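Teicoplanin pseudoaglycone deacetylase ORF2 (PDB 3DFM) probably removes an acetyl group from the teicoplanin pseudoaglycone as a zinc-binding, PIG-L-type deacetylase. Local coordinates at residues V182-D187 with W265-S270. Sequence-based numbering, arbitrary orientation.
Sequences VRLWED and WPVVRS. With ZN (zinc ion), chain E.
The R183 guanidinium lays one face over P266 N and W265 C, both offset toward its rim, while the W265 indole meets the end of strand 182-185 and the following E186 with its edge: L184 O, W185 C and E186 CA lie near the ring plane, CZ3 being 3.6 Å from E186 CA. The two strands form an antiparallel pair in the mixed sheet of this PIG-L-family protein; 182-185 also runs parallel to 151-155, and 263-269 antiparallel to 204-211. L184 N donates a hydrogen bond to W265 O (2.8 Å), W265 N hydrogen-bonds L184 O in return, and V267 N hydrogen-bonds V182 O. Beyond this last bond a water bridges V182 N and V267 O. R183 runs alongside P266 on one face of the sheet; its bend at chi3 (71°) turns the guanidinium over the proline, NH2 coming 3.6 Å from P266 CD and also hydrogen-bonded to T264 OG1. L184 and W265 lie on the other face; V267 CG2 presses on L184 CG at a tight 3.4 Å, and V182 CG1 touches V267 CB. E186 rests CB against W265 CH2 (3.7 Å), its carboxylate nearly perpendicular to the ring. With CG anti to the backbone N (chi1 178°), the glutamate reaches a zinc ion shared with H250, OE2 binding at 2.0 Å.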
ATOM      1  N   VAL A 182     -10.149  12.295   2.965  1.00 32.87           N
ATOM      2  CA  VAL A 182      -9.224  11.282   2.474  1.00 31.73           C
ATOM      3  C   VAL A 182      -8.212  11.893   1.492  1.00 31.19           C
ATOM      4  O   VAL A 182      -8.547  12.787   0.715  1.00 30.45           O
ATOM      5  CB  VAL A 182      -9.994  10.060   1.877  1.00 32.05           C
ATOM      6  CG1 VAL A 182     -10.829  10.461   0.667  1.00 32.87           C
ATOM      7  CG2 VAL A 182      -9.044   8.906   1.529  1.00 31.82           C
ATOM      8  N   ARG A 183      -6.962  11.431   1.574  1.00 30.43           N
ATOM      9  CA  ARG A 183      -5.917  11.846   0.657  1.00 29.95           C
ATOM     10  C   ARG A 183      -5.300  10.578   0.067  1.00 28.82           C
ATOM     11  O   ARG A 183      -5.308   9.526   0.712  1.00 28.19           O
ATOM     12  CB  ARG A 183      -4.836  12.663   1.384  1.00 29.72           C
ATOM     13  CG  ARG A 183      -5.282  14.037   1.873  1.00 30.65           C
ATOM     14  CD  ARG A 183      -4.098  14.885   2.365  1.00 30.57           C
ATOM     15  NE  ARG A 183      -3.256  15.331   1.247  1.00 32.38           N
ATOM     16  CZ  ARG A 183      -3.463  16.452   0.563  1.00 32.71           C
ATOM     17  NH1 ARG A 183      -4.486  17.239   0.880  1.00 32.74           N
ATOM     18  NH2 ARG A 183      -2.665  16.784  -0.445  1.00 30.85           N
ATOM     19  N   LEU A 184      -4.759  10.679  -1.145  1.00 28.32           N
ATOM     20  CA  LEU A 184      -4.033   9.550  -1.737  1.00 28.16           C
ATOM     21  C   LEU A 184      -2.551   9.894  -1.880  1.00 28.21           C
ATOM     22  O   LEU A 184      -2.220  10.982  -2.322  1.00 28.49           O
ATOM     23  CB  LEU A 184      -4.624   9.134  -3.094  1.00 27.52           C
ATOM     24  CG  LEU A 184      -6.141   8.896  -3.148  1.00 27.52           C
ATOM     25  CD1 LEU A 184      -6.583   8.579  -4.564  1.00 29.58           C
ATOM     26  CD2 LEU A 184      -6.602   7.805  -2.187  1.00 24.70           C
ATOM     27  N   TRP A 185      -1.680   8.960  -1.500  1.00 27.74           N
ATOM     28  CA  TRP A 185      -0.246   9.100  -1.707  1.00 27.16           C
ATOM     29  C   TRP A 185       0.158   8.588  -3.087  1.00 27.51           C
ATOM     30  O   TRP A 185      -0.532   7.769  -3.681  1.00 27.13           O
ATOM     31  CB  TRP A 185       0.552   8.378  -0.614  1.00 26.49           C
ATOM     32  CG  TRP A 185       0.421   6.857  -0.526  1.00 25.65           C
ATOM     33  CD1 TRP A 185       0.761   5.923  -1.488  1.00 24.18           C
ATOM     34  CD2 TRP A 185      -0.007   6.114   0.619  1.00 25.44           C
ATOM     35  NE1 TRP A 185       0.525   4.653  -1.013  1.00 24.52           N
ATOM     36  CE2 TRP A 185       0.063   4.743   0.283  1.00 25.22           C
ATOM     37  CE3 TRP A 185      -0.453   6.476   1.906  1.00 26.10           C
ATOM     38  CZ2 TRP A 185      -0.303   3.728   1.184  1.00 26.11           C
ATOM     39  CZ3 TRP A 185      -0.825   5.460   2.801  1.00 25.30           C
ATOM     40  CH2 TRP A 185      -0.750   4.106   2.431  1.00 25.30           C
ATOM     41  N   GLU A 186       1.278   9.092  -3.587  1.00 28.09           N
ATOM     42  CA  GLU A 186       1.838   8.617  -4.833  1.00 28.35           C
ATOM     43  C   GLU A 186       2.551   7.302  -4.557  1.00 28.36           C
ATOM     44  O   GLU A 186       3.505   7.273  -3.771  1.00 28.06           O
ATOM     45  CB  GLU A 186       2.820   9.655  -5.367  1.00 28.79           C
ATOM     46  CG  GLU A 186       3.506   9.241  -6.650  1.00 30.02           C
ATOM     47  CD  GLU A 186       4.544  10.257  -7.105  1.00 30.35           C
ATOM     48  OE1 GLU A 186       5.277  10.815  -6.253  1.00 30.65           O
ATOM     49  OE2 GLU A 186       4.627  10.482  -8.325  1.00 31.84           O
ATOM     50  N   ASP A 187       2.090   6.228  -5.198  1.00 28.71           N
ATOM     51  CA  ASP A 187       2.645   4.878  -4.973  1.00 29.21           C
ATOM     52  C   ASP A 187       4.123   4.799  -5.347  1.00 29.58           C
ATOM     53  O   ASP A 187       4.491   5.094  -6.489  1.00 29.53           O
ATOM     54  CB  ASP A 187       1.881   3.821  -5.779  1.00 29.08           C
ATOM     55  CG  ASP A 187       0.370   3.884  -5.569  1.00 29.92           C
ATOM     56  OD1 ASP A 187      -0.212   2.891  -5.084  1.00 29.62           O
ATOM     57  OD2 ASP A 187      -0.227   4.931  -5.880  1.00 31.28           O
ATOM     58  N   TRP A 265      -2.535  13.767  -2.983  1.00 31.31           N
ATOM     59  CA  TRP A 265      -3.661  14.491  -3.567  1.00 31.26           C
ATOM     60  C   TRP A 265      -4.904  14.293  -2.677  1.00 31.02           C
ATOM     61  O   TRP A 265      -5.195  13.167  -2.266  1.00 29.91           O
ATOM     62  CB  TRP A 265      -4.013  13.919  -4.936  1.00 31.34           C
ATOM     63  CG  TRP A 265      -2.954  13.958  -5.990  1.00 31.86           C
ATOM     64  CD1 TRP A 265      -2.780  14.920  -6.938  1.00 32.21           C
ATOM     65  CD2 TRP A 265      -1.954  12.962  -6.235  1.00 31.49           C
ATOM     66  NE1 TRP A 265      -1.722  14.596  -7.760  1.00 33.74           N
ATOM     67  CE2 TRP A 265      -1.194  13.398  -7.349  1.00 33.42           C
ATOM     68  CE3 TRP A 265      -1.629  11.743  -5.627  1.00 30.64           C
ATOM     69  CZ2 TRP A 265      -0.119  12.659  -7.863  1.00 33.13           C
ATOM     70  CZ3 TRP A 265      -0.558  11.000  -6.151  1.00 32.26           C
ATOM     71  CH2 TRP A 265       0.183  11.468  -7.248  1.00 32.44           C
ATOM     72  N   PRO A 266      -5.673  15.373  -2.429  1.00 31.23           N
ATOM     73  CA  PRO A 266      -6.953  15.172  -1.738  1.00 31.27           C
ATOM     74  C   PRO A 266      -7.944  14.537  -2.703  1.00 31.63           C
ATOM     75  O   PRO A 266      -7.850  14.774  -3.906  1.00 31.55           O
ATOM     76  CB  PRO A 266      -7.392  16.594  -1.384  1.00 31.57           C
ATOM     77  CG  PRO A 266      -6.772  17.458  -2.457  1.00 30.99           C
ATOM     78  CD  PRO A 266      -5.440  16.790  -2.771  1.00 31.42           C
ATOM     79  N   VAL A 267      -8.851  13.707  -2.189  1.00 31.68           N
ATOM     80  CA  VAL A 267      -9.937  13.161  -3.003  1.00 31.56           C
ATOM     81  C   VAL A 267     -11.211  13.936  -2.693  1.00 31.59           C
ATOM     82  O   VAL A 267     -11.557  14.148  -1.524  1.00 32.17           O
ATOM     83  CB  VAL A 267     -10.171  11.653  -2.770  1.00 32.08           C
ATOM     84  CG1 VAL A 267     -11.290  11.132  -3.697  1.00 32.61           C
ATOM     85  CG2 VAL A 267      -8.899  10.893  -3.028  1.00 32.47           C
ATOM     86  N   VAL A 268     -11.880  14.388  -3.747  1.00 30.48           N
ATOM     87  CA  VAL A 268     -13.087  15.187  -3.602  1.00 29.94           C
ATOM     88  C   VAL A 268     -14.149  14.629  -4.520  1.00 30.00           C
ATOM     89  O   VAL A 268     -13.839  13.859  -5.446  1.00 29.46           O
ATOM     90  CB  VAL A 268     -12.836  16.675  -3.931  1.00 29.78           C
ATOM     91  CG1 VAL A 268     -11.753  17.265  -3.016  1.00 29.93           C
ATOM     92  CG2 VAL A 268     -12.494  16.869  -5.420  1.00 28.21           C
ATOM     93  N   ARG A 269     -15.404  14.976  -4.240  1.00 29.69           N
ATOM     94  CA  ARG A 269     -16.502  14.585  -5.110  1.00 29.48           C
ATOM     95  C   ARG A 269     -16.480  15.386  -6.411  1.00 29.68           C
ATOM     96  O   ARG A 269     -16.210  16.594  -6.411  1.00 29.23           O
ATOM     97  CB  ARG A 269     -17.855  14.726  -4.401  1.00 29.61           C
ATOM     98  CG  ARG A 269     -18.056  13.768  -3.223  1.00 29.97           C
ATOM     99  CD  ARG A 269     -18.153  12.310  -3.661  1.00 30.09           C
ATOM    100  NE  ARG A 269     -19.377  12.021  -4.408  1.00 32.17           N
ATOM    101  CZ  ARG A 269     -19.662  10.844  -4.972  1.00 33.94           C
ATOM    102  NH1 ARG A 269     -18.819   9.823  -4.879  1.00 34.49           N
ATOM    103  NH2 ARG A 269     -20.798  10.681  -5.632  1.00 33.84           N
ATOM    104  N   SER A 270     -16.740  14.689  -7.518  1.00 29.48           N
ATOM    105  CA  SER A 270     -16.833  15.299  -8.828  1.00 30.30           C
ATOM    106  C   SER A 270     -18.030  16.229  -8.865  1.00 30.32           C
ATOM    107  O   SER A 270     -18.995  16.039  -8.108  1.00 29.88           O
ATOM    108  CB  SER A 270     -17.002  14.224  -9.904  1.00 30.51           C
ATOM    109  OG  SER A 270     -15.848  13.399  -9.959  1.00 33.36           O
TER
HETATM  110 ZN    ZN E 404       5.953  11.948  -8.810  1.00 46.71          ZN
HETATM  111  O   HOH W   1     -11.670  14.060   1.161  1.00 32.70           O
HETATM  112  O   HOH W   2       4.444  13.973  -8.770  1.00 42.11           O